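Long-range contact in glycoside hydrolase family 81 (Clostridium thermocellum, PDB 6FOP), which probably hydrolyses beta-1,3-glucans such as laminarin, as a glycoside hydrolase family 81 enzyme belonging to the cellulosome of its bacterium: residues 51-55 with 82-86. Sequence-based numbering, arbitrary orientation.
Sequences LPIYA and FGAHK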
loop_
_atom_site.group_PDB
_atom_site.type_symbol
_atom_site.label_atom_id
_atom_site.label_comp_id
_atom_site.label_asym_id
_atom_site.label_seq_id
_atom_site.Cartn_x
_atom_site.Cartn_y
_atom_site.Cartn_z
ATOM N N LEU A 51 -12.783 12.421 9.645
ATOM C CA LEU A 51 -12.111 13.387 8.773
ATOM C C LEU A 51 -12.558 13.061 7.348
ATOM O O LEU A 51 -13.341 12.117 7.136
ATOM C CB LEU A 51 -10.571 13.308 8.923
ATOM C CG LEU A 51 -9.987 14.122 10.075
ATOM C CD1 LEU A 51 -10.104 15.620 9.839
ATOM C CD2 LEU A 51 -10.539 13.745 11.435
ATOM N N PRO A 52 -12.129 13.849 6.361
ATOM C CA PRO A 52 -12.570 13.506 5.003
ATOM C C PRO A 52 -12.156 12.112 4.565
ATOM O O PRO A 52 -11.025 11.668 4.839
ATOM C CB PRO A 52 -11.935 14.612 4.144
ATOM C CG PRO A 52 -11.815 15.766 5.084
ATOM C CD PRO A 52 -11.373 15.118 6.367
ATOM N N ILE A 53 -13.062 11.463 3.828
ATOM C CA ILE A 53 -12.975 10.063 3.446
ATOM C C ILE A 53 -12.781 10.025 1.933
ATOM O O ILE A 53 -13.685 10.363 1.180
ATOM C CB ILE A 53 -14.272 9.308 3.814
ATOM C CG1 ILE A 53 -14.657 9.524 5.286
ATOM C CG2 ILE A 53 -14.156 7.828 3.451
ATOM C CD1 ILE A 53 -13.691 8.940 6.281
ATOM N N TYR A 54 -11.570 9.625 1.488
ATOM C CA TYR A 54 -11.224 9.696 0.088
ATOM C C TYR A 54 -11.435 8.355 -0.572
ATOM O O TYR A 54 -10.537 7.528 -0.645
ATOM C CB TYR A 54 -9.788 10.243 -0.111
ATOM C CG TYR A 54 -9.665 11.715 0.271
ATOM C CD1 TYR A 54 -9.359 12.089 1.571
ATOM C CD2 TYR A 54 -9.936 12.728 -0.647
ATOM C CE1 TYR A 54 -9.293 13.433 1.947
ATOM C CE2 TYR A 54 -9.877 14.053 -0.269
ATOM C CZ TYR A 54 -9.538 14.402 1.021
ATOM O OH TYR A 54 -9.498 15.740 1.332
ATOM N N ALA A 55 -12.673 8.115 -1.002
ATOM C CA ALA A 55 -13.059 6.884 -1.648
ATOM C C ALA A 55 -12.672 6.822 -3.110
ATOM O O ALA A 55 -11.976 5.873 -3.520
ATOM C CB ALA A 55 -14.563 6.646 -1.470
ATOM N N PHE A 82 -3.932 19.158 -5.826
ATOM C CA PHE A 82 -4.983 18.942 -4.830
ATOM C C PHE A 82 -6.280 18.395 -5.399
ATOM O O PHE A 82 -6.724 18.803 -6.478
ATOM C CB PHE A 82 -5.286 20.254 -4.116
ATOM C CG PHE A 82 -4.094 20.882 -3.440
ATOM C CD1 PHE A 82 -3.697 20.500 -2.171
ATOM C CD2 PHE A 82 -3.410 21.918 -4.060
ATOM C CE1 PHE A 82 -2.602 21.103 -1.551
ATOM C CE2 PHE A 82 -2.324 22.516 -3.454
ATOM C CZ PHE A 82 -1.923 22.109 -2.196
ATOM N N GLY A 83 -6.855 17.443 -4.671
ATOM C CA GLY A 83 -8.231 16.979 -4.870
ATOM C C GLY A 83 -8.916 16.923 -3.527
ATOM O O GLY A 83 -9.297 15.842 -3.043
ATOM N N ALA A 84 -9.072 18.081 -2.913
ATOM C CA ALA A 84 -9.593 18.165 -1.548
ATOM C C ALA A 84 -11.070 17.828 -1.488
ATOM O O ALA A 84 -11.857 18.179 -2.389
ATOM C CB ALA A 84 -9.408 19.564 -0.984
ATOM N N HIS A 85 -11.459 17.185 -0.409
ATOM C CA HIS A 85 -12.884 16.994 -0.138
ATOM C C HIS A 85 -13.571 18.358 0.005
ATOM O O HIS A 85 -13.060 19.245 0.695
ATOM C CB HIS A 85 -13.101 16.181 1.135
ATOM C CG HIS A 85 -14.522 16.202 1.605
ATOM N ND1 HIS A 85 -15.538 15.517 0.968
ATOM C CD2 HIS A 85 -15.101 16.901 2.613
ATOM C CE1 HIS A 85 -16.686 15.805 1.561
ATOM N NE2 HIS A 85 -16.442 16.610 2.583
ATOM N N LYS A 86 -14.725 18.496 -0.639
ATOM C CA LYS A 86 -15.638 19.615 -0.409
ATOM C C LYS A 86 -17.061 19.069 -0.333
ATOM O O LYS A 86 -17.378 18.025 -0.886
ATOM C CB LYS A 86 -15.501 20.700 -1.503
ATOM C CG LYS A 86 -15.683 20.164 -2.909
ATOM C CD LYS A 86 -16.237 21.135 -3.900
ATOM C CE LYS A 86 -16.063 20.621 -5.293
ATOM N NZ LYS A 86 -17.191 19.842 -5.811
#
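With CG of Y54 anti to its own carbonyl carbon (chi1 -69°), the phenol runs out from strand 53-54 until its hydroxyl meets the backbone of H85; CG of H85, in turn, is anti to its backbone N (chi1 168°), which carries the imidazole past P52 to its partners T59 and E68. Strand 53-54 is an outermost strand of a seven-stranded antiparallel sheet, paired with 59-63, and 82-86 starts on the last residue of strand 80-82, in a different, four-stranded sheet, and runs into the loop that leads to strand 89-93 of the first. The contact therefore fastens a connection between two sheets against the edge of one of them.

One hydrogen bond spans the two segments: H85 N donates to Y54 OH at 3.0 Å, nearly straight at 168°. The same hydroxyl is also hydrogen-bonded to the carbonyl oxygen of A486, so the phenol links the loop to a more distant part of the chain. G83 O lies at the ring edge, close to the ring plane, 3.4 Å from Y54 CE2. CB of H85, placed by the backbone against both P52 CB and the phenol oxygen, sits 3.6 Å from Y54 OH, adding van der Waals contact beside the polar one.

P52 directs its CB at the loop, and the proline and histidine side chains meet at an oblique angle, with the imidazole atom CG 4.0 Å from P52 CB. Both imidazole nitrogens are engaged on strands of the seven-stranded sheet: ND1 with OG1 of T59, NE2 with OE1 of E68. Those two bonds should fix the ring's rotation about CB-CG, while the proline packs near its root. There the closest carbon pair is P52 CB against H85 CB, 3.6 Å apart.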